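Long-range contacts in GDP-mannose-dependent alpha-(1-6)-phosphatidylinositol monomannoside mannosyltransferase (Corynebacterium glutamicum, PDB 3OKC), which belongs to the glycosyltransferases of the GT-B fold, with two Rossmann-like domains facing each other across a cleft, and holds guanosine-5'-diphosphate in this model: residues S215-M220 and L232-S237; A202-L207 and D274-P279; R135-E140 and S157-H162; V113-H118 and T139-L144. All coordinates share one frame; numbering follows the deposited sequence.

Contact 1. Residues S215-M220 and L232-S237; sequences SLIKAM and LLIVGS. With GDP (guanosine-5'-diphosphate), chain B.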
# COMPACT_ATOMS: atom_id res chain seq x y z
N SER A 215 -0.10 6.38 -20.29
CA SER A 215 -1.43 6.94 -20.57
C SER A 215 -1.50 8.45 -20.29
O SER A 215 -2.09 9.20 -21.07
CB SER A 215 -2.48 6.21 -19.73
OG SER A 215 -2.55 4.83 -20.07
N LEU A 216 -0.89 8.87 -19.18
CA LEU A 216 -0.78 10.28 -18.82
C LEU A 216 -0.05 11.11 -19.87
O LEU A 216 -0.53 12.16 -20.30
CB LEU A 216 -0.08 10.42 -17.46
CG LEU A 216 -0.84 10.82 -16.20
CD1 LEU A 216 -2.34 10.59 -16.28
CD2 LEU A 216 -0.25 10.14 -14.98
N ILE A 217 1.11 10.61 -20.30
CA ILE A 217 1.94 11.26 -21.32
C ILE A 217 1.22 11.40 -22.66
O ILE A 217 1.37 12.42 -23.35
CB ILE A 217 3.30 10.51 -21.48
CG1 ILE A 217 4.21 10.82 -20.28
CG2 ILE A 217 3.97 10.85 -22.80
CD1 ILE A 217 5.41 9.91 -20.14
N LYS A 218 0.43 10.39 -23.03
CA LYS A 218 -0.33 10.41 -24.28
C LYS A 218 -1.56 11.33 -24.23
O LYS A 218 -2.10 11.72 -25.26
CB LYS A 218 -0.74 8.99 -24.68
CG LYS A 218 0.41 8.19 -25.26
CD LYS A 218 0.04 6.73 -25.49
CE LYS A 218 1.23 5.98 -26.07
NZ LYS A 218 0.84 4.62 -26.56
N ALA A 219 -1.98 11.66 -23.01
CA ALA A 219 -3.09 12.57 -22.80
C ALA A 219 -2.62 14.03 -22.76
O ALA A 219 -3.44 14.94 -22.88
CB ALA A 219 -3.81 12.20 -21.50
N MET A 220 -1.31 14.23 -22.62
CA MET A 220 -0.75 15.59 -22.47
C MET A 220 -0.92 16.56 -23.67
O MET A 220 -1.21 17.73 -23.44
CB MET A 220 0.71 15.54 -22.00
CG MET A 220 0.88 15.22 -20.50
SD MET A 220 0.05 16.35 -19.35
CE MET A 220 1.09 17.81 -19.52
N LEU A 232 3.21 17.90 -16.07
CA LEU A 232 3.08 16.57 -15.53
C LEU A 232 4.38 16.22 -14.82
O LEU A 232 5.43 16.14 -15.45
CB LEU A 232 2.79 15.56 -16.64
CG LEU A 232 2.71 14.06 -16.30
CD1 LEU A 232 1.53 13.78 -15.39
CD2 LEU A 232 2.61 13.23 -17.57
N LEU A 233 4.30 16.03 -13.51
CA LEU A 233 5.47 15.63 -12.73
C LEU A 233 5.47 14.12 -12.55
O LEU A 233 4.55 13.55 -11.96
CB LEU A 233 5.52 16.35 -11.38
CG LEU A 233 5.41 17.87 -11.35
CD1 LEU A 233 5.56 18.36 -9.93
CD2 LEU A 233 6.44 18.56 -12.27
N ILE A 234 6.50 13.48 -13.08
CA ILE A 234 6.65 12.05 -12.94
C ILE A 234 7.69 11.76 -11.85
O ILE A 234 8.88 12.01 -12.02
CB ILE A 234 6.97 11.38 -14.30
CG1 ILE A 234 5.71 11.42 -15.18
CG2 ILE A 234 7.43 9.95 -14.11
CD1 ILE A 234 5.98 11.30 -16.64
N VAL A 235 7.19 11.28 -10.72
CA VAL A 235 8.03 11.03 -9.55
C VAL A 235 8.15 9.52 -9.36
O VAL A 235 7.15 8.81 -9.22
CB VAL A 235 7.46 11.71 -8.27
CG1 VAL A 235 8.34 11.41 -7.05
CG2 VAL A 235 7.33 13.23 -8.46
N GLY A 236 9.40 9.05 -9.35
CA GLY A 236 9.69 7.63 -9.19
C GLY A 236 10.77 7.14 -10.13
O GLY A 236 11.23 7.88 -11.01
N SER A 237 11.19 5.90 -9.93
CA SER A 237 12.15 5.24 -10.80
C SER A 237 11.63 3.87 -11.23
O SER A 237 10.69 3.33 -10.65
CB SER A 237 13.51 5.10 -10.10
OG SER A 237 13.37 4.40 -8.87
PB GDP B . 2.94 -0.51 -4.98
O1B GDP B . 4.35 -0.18 -4.77
O2B GDP B . 2.57 -1.36 -4.15
O3B GDP B . 2.83 -1.00 -6.12
O3A GDP B . 2.12 0.69 -4.89
PA GDP B . 1.77 1.43 -3.68
O1A GDP B . 1.02 0.74 -2.95
O2A GDP B . 1.15 2.47 -4.01
O5' GDP B . 2.96 1.79 -2.92
C5' GDP B . 3.91 2.74 -3.42
C4' GDP B . 4.67 3.39 -2.27
O4' GDP B . 5.97 3.83 -2.73
C3' GDP B . 3.93 4.62 -1.77
O3' GDP B . 3.90 4.62 -0.33
C2' GDP B . 4.73 5.80 -2.27
O2' GDP B . 4.71 6.88 -1.33
C1' GDP B . 6.14 5.23 -2.46
N9 GDP B . 6.86 5.95 -3.54
C8 GDP B . 6.63 5.91 -4.86
N7 GDP B . 7.51 6.72 -5.49
C5 GDP B . 8.30 7.28 -4.55
C6 GDP B . 9.37 8.18 -4.59
O6 GDP B . 9.76 8.64 -5.69
N1 GDP B . 9.98 8.55 -3.44
C2 GDP B . 9.56 8.05 -2.25
N2 GDP B . 10.18 8.44 -1.10
N3 GDP B . 8.53 7.18 -2.19
C4 GDP B . 7.89 6.79 -3.32

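Contact 2. Residues A202-L207 and D274-P279; sequences ACNSRL and DIFAMP. With GDP (guanosine-5'-diphosphate), chain B.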
# COMPACT_ATOMS: atom_id res chain seq x y z
N ALA A 202 0.50 15.61 -10.72
CA ALA A 202 1.52 14.78 -10.09
C ALA A 202 1.22 13.29 -10.25
O ALA A 202 0.10 12.85 -10.04
CB ALA A 202 1.68 15.14 -8.62
N CYS A 203 2.24 12.53 -10.64
CA CYS A 203 2.16 11.08 -10.61
C CYS A 203 3.35 10.51 -9.84
O CYS A 203 4.49 10.58 -10.30
CB CYS A 203 2.09 10.48 -12.02
SG CYS A 203 1.82 8.66 -12.01
N ASN A 204 3.07 10.00 -8.64
CA ASN A 204 4.07 9.32 -7.83
C ASN A 204 3.79 7.82 -7.86
O ASN A 204 2.71 7.39 -7.47
CB ASN A 204 4.05 9.81 -6.38
CG ASN A 204 4.00 11.33 -6.27
OD1 ASN A 204 4.59 12.05 -7.08
ND2 ASN A 204 3.29 11.83 -5.26
N SER A 205 4.76 7.05 -8.36
CA SER A 205 4.65 5.59 -8.51
C SER A 205 5.91 5.06 -9.20
O SER A 205 6.58 5.80 -9.91
CB SER A 205 3.42 5.19 -9.33
OG SER A 205 2.24 5.14 -8.54
N ARG A 206 6.21 3.79 -8.99
CA ARG A 206 7.29 3.12 -9.72
C ARG A 206 7.02 3.23 -11.22
O ARG A 206 5.87 3.18 -11.65
CB ARG A 206 7.40 1.64 -9.33
CG ARG A 206 7.79 1.40 -7.87
CD ARG A 206 7.83 -0.10 -7.53
NE ARG A 206 6.51 -0.73 -7.65
CZ ARG A 206 6.17 -1.60 -8.60
NH1 ARG A 206 7.04 -1.97 -9.53
NH2 ARG A 206 4.94 -2.11 -8.61
N LEU A 207 8.08 3.41 -12.00
CA LEU A 207 7.93 3.54 -13.44
C LEU A 207 7.84 2.16 -14.08
O LEU A 207 8.85 1.56 -14.45
CB LEU A 207 9.06 4.38 -14.05
CG LEU A 207 9.33 5.76 -13.43
CD1 LEU A 207 10.43 6.48 -14.19
CD2 LEU A 207 8.07 6.61 -13.37
N ASP A 274 -1.97 20.30 -8.23
CA ASP A 274 -3.38 20.59 -8.42
C ASP A 274 -4.20 19.31 -8.52
O ASP A 274 -5.31 19.22 -8.00
CB ASP A 274 -3.57 21.49 -9.64
CG ASP A 274 -3.05 22.90 -9.40
OD1 ASP A 274 -3.53 23.55 -8.43
OD2 ASP A 274 -2.16 23.37 -10.16
N ILE A 275 -3.64 18.31 -9.20
CA ILE A 275 -4.27 17.00 -9.36
C ILE A 275 -3.23 15.91 -9.15
O ILE A 275 -2.06 16.08 -9.51
CB ILE A 275 -4.92 16.84 -10.77
CG1 ILE A 275 -5.94 17.96 -11.03
CG2 ILE A 275 -5.59 15.47 -10.93
CD1 ILE A 275 -6.35 18.11 -12.49
N PHE A 276 -3.64 14.80 -8.54
CA PHE A 276 -2.84 13.57 -8.54
C PHE A 276 -3.50 12.58 -9.47
O PHE A 276 -4.67 12.23 -9.29
CB PHE A 276 -2.72 12.97 -7.13
CG PHE A 276 -2.04 11.62 -7.11
CD1 PHE A 276 -2.77 10.44 -7.27
CD2 PHE A 276 -0.65 11.53 -6.96
CE1 PHE A 276 -2.14 9.20 -7.28
CE2 PHE A 276 -0.00 10.29 -6.96
CZ PHE A 276 -0.75 9.13 -7.12
N ALA A 277 -2.76 12.11 -10.47
CA ALA A 277 -3.28 11.13 -11.44
C ALA A 277 -2.40 9.90 -11.54
O ALA A 277 -1.17 10.00 -11.62
CB ALA A 277 -3.47 11.77 -12.80
N MET A 278 -3.03 8.73 -11.51
CA MET A 278 -2.34 7.45 -11.74
C MET A 278 -3.38 6.49 -12.31
O MET A 278 -4.02 5.74 -11.55
CB MET A 278 -1.69 6.92 -10.45
CG MET A 278 -0.58 5.88 -10.66
SD MET A 278 -1.13 4.15 -10.61
CE MET A 278 -1.32 3.88 -8.86
N PRO A 279 -3.57 6.51 -13.65
CA PRO A 279 -4.63 5.72 -14.27
C PRO A 279 -4.18 4.27 -14.49
O PRO A 279 -3.86 3.88 -15.61
CB PRO A 279 -4.89 6.45 -15.58
CG PRO A 279 -3.57 7.06 -15.94
CD PRO A 279 -2.78 7.24 -14.65
PB GDP B . 2.94 -0.51 -4.98
O1B GDP B . 4.35 -0.18 -4.77
O2B GDP B . 2.57 -1.36 -4.15
O3B GDP B . 2.83 -1.00 -6.12
O3A GDP B . 2.12 0.69 -4.89
PA GDP B . 1.77 1.43 -3.68
O1A GDP B . 1.02 0.74 -2.95
O2A GDP B . 1.15 2.47 -4.01
O5' GDP B . 2.96 1.79 -2.92
C5' GDP B . 3.91 2.74 -3.42
C4' GDP B . 4.67 3.39 -2.27
O4' GDP B . 5.97 3.83 -2.73
C3' GDP B . 3.93 4.62 -1.77
O3' GDP B . 3.90 4.62 -0.33
C2' GDP B . 4.73 5.80 -2.27
O2' GDP B . 4.71 6.88 -1.33
C1' GDP B . 6.14 5.23 -2.46
N9 GDP B . 6.86 5.95 -3.54
C8 GDP B . 6.63 5.91 -4.86
N7 GDP B . 7.51 6.72 -5.49
C5 GDP B . 8.30 7.28 -4.55
C6 GDP B . 9.37 8.18 -4.59
O6 GDP B . 9.76 8.64 -5.69
N1 GDP B . 9.98 8.55 -3.44
C2 GDP B . 9.56 8.05 -2.25
N2 GDP B . 10.18 8.44 -1.10
N3 GDP B . 8.53 7.18 -2.19
C4 GDP B . 7.89 6.79 -3.32

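Contact 3. Residues R135-E140 and S157-H162; sequences RKIGTE and SAFGSH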
# COMPACT_ATOMS: atom_id res chain seq x y z
N ARG A 135 -5.60 -23.68 0.27
CA ARG A 135 -6.65 -24.44 0.95
C ARG A 135 -6.19 -24.96 2.31
O ARG A 135 -6.94 -24.91 3.29
CB ARG A 135 -7.16 -25.58 0.07
CG ARG A 135 -8.33 -26.39 0.65
CD ARG A 135 -9.52 -25.51 1.02
NE ARG A 135 -10.11 -24.84 -0.14
CZ ARG A 135 -11.08 -25.34 -0.90
NH1 ARG A 135 -11.60 -26.53 -0.63
NH2 ARG A 135 -11.54 -24.65 -1.93
N LYS A 136 -4.96 -25.45 2.36
CA LYS A 136 -4.37 -25.98 3.59
C LYS A 136 -4.21 -24.88 4.64
O LYS A 136 -4.48 -25.10 5.82
CB LYS A 136 -3.03 -26.66 3.30
CG LYS A 136 -2.44 -27.41 4.49
CD LYS A 136 -1.28 -28.31 4.06
N ILE A 137 -3.77 -23.71 4.19
CA ILE A 137 -3.69 -22.52 5.03
C ILE A 137 -5.07 -22.16 5.57
O ILE A 137 -5.24 -21.97 6.78
CB ILE A 137 -3.05 -21.31 4.27
CG1 ILE A 137 -1.55 -21.56 4.04
CG2 ILE A 137 -3.27 -19.98 5.02
CD1 ILE A 137 -0.94 -20.71 2.93
N GLY A 138 -6.06 -22.11 4.68
CA GLY A 138 -7.43 -21.77 5.03
C GLY A 138 -8.07 -22.64 6.10
O GLY A 138 -8.79 -22.14 6.95
N THR A 139 -7.79 -23.95 6.06
CA THR A 139 -8.32 -24.88 7.06
C THR A 139 -7.70 -24.71 8.46
O THR A 139 -8.30 -25.09 9.45
CB THR A 139 -8.19 -26.37 6.61
OG1 THR A 139 -6.81 -26.73 6.47
CG2 THR A 139 -8.90 -26.60 5.29
N GLU A 140 -6.50 -24.14 8.52
CA GLU A 140 -5.76 -24.01 9.78
C GLU A 140 -5.80 -22.61 10.40
O GLU A 140 -5.45 -22.43 11.56
CB GLU A 140 -4.31 -24.45 9.58
CG GLU A 140 -4.15 -25.94 9.31
CD GLU A 140 -2.72 -26.34 8.96
OE1 GLU A 140 -1.84 -25.44 8.86
OE2 GLU A 140 -2.48 -27.55 8.78
N SER A 157 -12.22 -18.45 -2.87
CA SER A 157 -12.59 -19.85 -3.06
C SER A 157 -11.42 -20.82 -2.89
O SER A 157 -11.62 -21.99 -2.59
CB SER A 157 -13.26 -20.06 -4.42
OG SER A 157 -12.33 -19.90 -5.48
N ALA A 158 -10.20 -20.32 -3.09
CA ALA A 158 -8.99 -21.13 -2.89
C ALA A 158 -8.75 -21.43 -1.41
O ALA A 158 -8.37 -22.54 -1.06
CB ALA A 158 -7.77 -20.44 -3.50
N PHE A 159 -9.00 -20.44 -0.56
CA PHE A 159 -8.84 -20.58 0.89
C PHE A 159 -9.96 -21.39 1.54
O PHE A 159 -9.76 -22.00 2.60
CB PHE A 159 -8.74 -19.20 1.56
CG PHE A 159 -7.39 -18.56 1.42
CD1 PHE A 159 -7.17 -17.54 0.50
CD2 PHE A 159 -6.32 -18.98 2.22
CE1 PHE A 159 -5.92 -16.94 0.38
CE2 PHE A 159 -5.07 -18.39 2.10
CZ PHE A 159 -4.87 -17.37 1.18
N GLY A 160 -11.13 -21.40 0.92
CA GLY A 160 -12.29 -22.13 1.44
C GLY A 160 -13.09 -21.30 2.42
O GLY A 160 -12.88 -20.09 2.54
N SER A 161 -13.99 -21.95 3.14
CA SER A 161 -14.92 -21.25 4.04
C SER A 161 -14.61 -21.37 5.54
O SER A 161 -15.32 -20.78 6.36
CB SER A 161 -16.36 -21.69 3.76
OG SER A 161 -16.51 -23.08 3.97
N HIS A 162 -13.55 -22.10 5.91
CA HIS A 162 -13.19 -22.24 7.32
C HIS A 162 -12.83 -20.93 8.05
O HIS A 162 -13.29 -20.72 9.18
CB HIS A 162 -12.08 -23.28 7.54
CG HIS A 162 -11.62 -23.36 8.97
ND1 HIS A 162 -10.48 -22.72 9.42
CD2 HIS A 162 -12.16 -23.97 10.05
CE1 HIS A 162 -10.33 -22.96 10.71
NE2 HIS A 162 -11.34 -23.71 11.12

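Contact 4. Residues V113-H118 and T139-L144; sequences VIASTH and TEVDVL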
# COMPACT_ATOMS: atom_id res chain seq x y z
N VAL A 113 -5.33 -18.01 15.28
CA VAL A 113 -4.31 -17.85 14.24
C VAL A 113 -4.84 -16.89 13.16
O VAL A 113 -5.91 -17.11 12.60
CB VAL A 113 -3.88 -19.21 13.61
CG1 VAL A 113 -2.83 -19.00 12.54
CG2 VAL A 113 -3.37 -20.17 14.68
N ILE A 114 -4.08 -15.83 12.91
CA ILE A 114 -4.40 -14.84 11.88
C ILE A 114 -3.32 -14.92 10.79
O ILE A 114 -2.15 -15.11 11.10
CB ILE A 114 -4.46 -13.38 12.45
CG1 ILE A 114 -5.32 -13.29 13.72
CG2 ILE A 114 -4.98 -12.38 11.40
CD1 ILE A 114 -4.52 -13.30 15.01
N ALA A 115 -3.74 -14.79 9.54
CA ALA A 115 -2.80 -14.68 8.42
C ALA A 115 -3.20 -13.53 7.51
O ALA A 115 -4.39 -13.38 7.17
CB ALA A 115 -2.71 -15.99 7.65
N SER A 116 -2.22 -12.71 7.12
CA SER A 116 -2.48 -11.57 6.23
C SER A 116 -2.06 -11.84 4.79
O SER A 116 -0.94 -12.26 4.53
CB SER A 116 -1.83 -10.30 6.76
OG SER A 116 -2.47 -9.84 7.95
N THR A 117 -2.98 -11.59 3.86
CA THR A 117 -2.68 -11.64 2.44
C THR A 117 -2.40 -10.24 1.93
O THR A 117 -2.81 -9.25 2.54
CB THR A 117 -3.83 -12.23 1.61
OG1 THR A 117 -5.00 -11.42 1.78
CG2 THR A 117 -4.12 -13.68 2.02
N HIS A 118 -1.70 -10.17 0.80
CA HIS A 118 -1.43 -8.91 0.13
C HIS A 118 -1.71 -9.10 -1.36
O HIS A 118 -2.85 -9.40 -1.74
CB HIS A 118 0.00 -8.45 0.43
CG HIS A 118 0.34 -8.47 1.88
ND1 HIS A 118 0.19 -7.36 2.70
CD2 HIS A 118 0.77 -9.47 2.69
CE1 HIS A 118 0.53 -7.68 3.93
NE2 HIS A 118 0.88 -8.95 3.96
N THR A 139 -7.79 -23.95 6.06
CA THR A 139 -8.32 -24.88 7.06
C THR A 139 -7.70 -24.71 8.46
O THR A 139 -8.30 -25.09 9.45
CB THR A 139 -8.19 -26.37 6.61
OG1 THR A 139 -6.81 -26.73 6.47
CG2 THR A 139 -8.90 -26.60 5.29
N GLU A 140 -6.50 -24.14 8.52
CA GLU A 140 -5.76 -24.01 9.78
C GLU A 140 -5.80 -22.61 10.40
O GLU A 140 -5.45 -22.43 11.56
CB GLU A 140 -4.31 -24.45 9.58
CG GLU A 140 -4.15 -25.94 9.31
CD GLU A 140 -2.72 -26.34 8.96
OE1 GLU A 140 -1.84 -25.44 8.86
OE2 GLU A 140 -2.48 -27.55 8.78
N VAL A 141 -6.24 -21.64 9.60
CA VAL A 141 -6.27 -20.24 10.00
C VAL A 141 -7.70 -19.81 10.38
O VAL A 141 -8.66 -20.14 9.68
CB VAL A 141 -5.69 -19.34 8.87
CG1 VAL A 141 -6.12 -17.90 9.03
CG2 VAL A 141 -4.18 -19.43 8.83
N ASP A 142 -7.81 -19.10 11.50
CA ASP A 142 -9.11 -18.62 12.00
C ASP A 142 -9.52 -17.29 11.35
O ASP A 142 -10.71 -17.07 11.10
CB ASP A 142 -9.06 -18.48 13.53
CG ASP A 142 -8.54 -19.73 14.22
OD1 ASP A 142 -9.19 -20.80 14.13
OD2 ASP A 142 -7.46 -19.66 14.84
N VAL A 143 -8.55 -16.42 11.10
CA VAL A 143 -8.80 -15.11 10.49
C VAL A 143 -7.87 -14.89 9.30
O VAL A 143 -6.64 -14.96 9.44
CB VAL A 143 -8.65 -13.94 11.51
CG1 VAL A 143 -8.94 -12.60 10.85
CG2 VAL A 143 -9.57 -14.14 12.72
N LEU A 144 -8.46 -14.63 8.14
CA LEU A 144 -7.70 -14.32 6.92
C LEU A 144 -7.98 -12.86 6.56
O LEU A 144 -9.12 -12.50 6.25
CB LEU A 144 -8.11 -15.28 5.79
CG LEU A 144 -7.26 -15.57 4.54
CD1 LEU A 144 -7.37 -14.45 3.49
CD2 LEU A 144 -5.80 -15.90 4.86

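Contact 1. Residues S215-M220 and L232-S237
Leu232 reaches from strand 231-235 into the flank of helix 213-226, where Leu216, Ile217 and Met220 receive it. Its CB lies 3.9 Å from Met220 SD, with the methyl CE of Met220 close by. CG stands anti to the backbone N (chi1 176°), which carries the isobutyl group toward the helix before its fork opens. One prong, Leu232 CD1, meets Leu216 CG at 3.9 Å. The other, Leu232 CD2, is 4.0 Å from Ile217 CG1 and also touches Leu216 CB and Met220 CG. A leucine suits this place because its two methyls can serve different neighbours, while the unbranched methionine bends at chi2 to set its sulfur beside Leu232 CB and again at chi3 to turn CE toward the same atom. Two residues along the strand, Ile234 CD1 meets Ile217 CD1 at 3.8 Å, the two isoleucines crossing at about a right angle. No hydrogen bond links the segments; the touching residues are all apolar and buried. Beyond them the strand leads to the nucleotide: Val235 CG1 lies 3.4 Å from GDP O6, and Gly236 turns there with a positive phi of 138° that favours glycine. Helix and strand run nearly antiparallel, at 163°, as expected for the helix and second strand of a beta-alpha-beta crossover, here strand 200-204, helix 213-226 and strand 231-235 of a Rossmann-like domain.

Contact 2. Residues A202-L207 and D274-P279
Ala202 and Phe276 pair as neighbours on parallel strands, and two backbone hydrogen bonds hold them in register. Ala202 N gives one to Ile275 O (2.9 Å), and Ala202 O accepts the other from Ala277 N (3.0 Å). The small Ala202 and the large Phe276 stand side by side on one face of the sheet, and Phe276 CG is anti to the backbone N (chi1 173°). The ring can thereby reach over residues 202-204: its CD2 lies 3.4 Å from Ala202 O and its CE2 3.5 Å from Asn204 N, both approached obliquely. The Asn204 amide is turned 61° from the ring plane. Cys203 sends its side chain elsewhere, with SG 3.3 Å from Ala277 O and against Met278 CG; Met278 CG also touches Ser205 OG at 3.6 Å. In the next shell, Val295, Tyr296 and Ala299 of helix 294-301 pack on Phe276, while Gln213 and Leu216 of helix 213-226 pack on Cys203. Past the strand end, Arg206 extends toward the diphosphate, where Arg206 NH2 makes a weak, nearly straight bond to GDP O3B (3.4 Å, 174°); Lys211 and Glu298 also bind the nucleotide. Two nearly straight backbone bonds thus hold strand 200-204 just ahead of Ser205 and Arg206, and the positive guanidinium probably helps to balance the negative phosphates, although its long bond suggests a modest share.

Contact 3. Residues R135-E140 and S157-H162
The last turns of helices 128-140 and 149-159 come close enough for Arg135 CA and Phe159 CA to lie 4.4 Å apart, and Gly160 then leaves the second helix with a positive phi of 87°. Both are helices of the N-terminal Rossmann-like domain, joined in the chain through strand 143-146. Glycine suits position 138 because Phe159 O occupies the place a CB would take; Gly138 CA meets that oxygen at 3.4 Å in a CA-H...O contact. Bends at chi2 and chi3 carry the guanidinium of Arg135 across to the C-terminal end of helix 149-159. Its NE donates to Ala158 O (3.0 Å) from well above the carbonyl plane, and its NH2 donates to Ser157 O (2.7 Å), while Gly160 CA covers one guanidinium face. The positive group would probably be favoured by the carbonyls at a helix C-terminus. On the buried side, Ile137 CG2 touches Phe159 CE2 at 3.8 Å, coming at the ring edge with the two side chains pointing the same way; Leu134 also packs on Phe159. Ser157 OG turns instead to Arg131. Toward the far end of the segments, His162 puts its ring against the first helix. Its ND1 donates to Gly138 O (3.0 Å), which uses an in-plane lone pair, and Thr139 O sits 3.1 Å above one face of the imidazole, offset toward its rim.

Contact 4. Residues V113-H118 and T139-L144
Val113 is held to Asp142 and Val143 by three hydrogen bonds. Its carbonyl oxygen takes two of them: Val143 N donates to Val113 O at 3.1 Å, and Asp142 N donates to the same oxygen at 3.0 Å, less straight. In the third, Val113 N donates to Asp142 OD2 (2.7 Å, 160°), which uses the lone pair turned away from its other oxygen. Asp142 CG lies beside its own backbone N (chi1 -50°), bringing OD2 to Val113 N. An aspartate fits here because its short chain can reach a neighbouring backbone N-H, and the salt bridge from Lys106 to the same OD2 probably helps to keep it charged. Two residues on, Ala115 N donates to Val143 O at 2.9 Å, and Ile114 CA adds a CA-H...O contact to that carbonyl. Ile114 with Val143 and Ala115 with Leu144 form the parallel bridges that join strands 112-116 and 143-146 in the seven-stranded parallel sheet of the N-terminal Rossmann-like domain; helices 120-124 and 128-140 lie in the crossover between them. Apolar contacts fill in both faces. On one, Ile114 CG2 and Val143 CB lie 4.0 Å apart, side by side; two beta-branched residues suit an extended backbone. On the other, Val141 CG2 approaches Ala115 CB at 3.9 Å and also meets Val113 CG1. Farther along, Thr117 CG2 touches Leu144 CD1 at 3.6 Å, the two chains crossing at about a right angle, and both pack on Phe155 and Phe159 of helix 149-159, while the Thr117 hydroxyl bonds to Thr145 O.

Overall arrangement
The four contacts divide between the two Rossmann-like domains of the GT-B fold. Contacts 1 and 2, with centres 7 Å apart, share one sheet, in which strands 200-204 and 231-235 are neighbours: Leu233 O and Cys203 N are 2.8 Å apart, probably hydrogen-bonded. Both reach GDP, contact 1 at the guanine and contact 2 at the diphosphate. Contacts 3 and 4, 9 Å apart by their centres, share Thr139 and Glu140, and Phe159 of contact 3 packs on Leu144 of contact 4. The pairs lie on opposite sides of the chain's centre. Between the two pairs the nearest approach is that of contacts 2 and 4, about 12 Å between nearest atoms, and the side chain of Thr117 is about 14 Å from GDP.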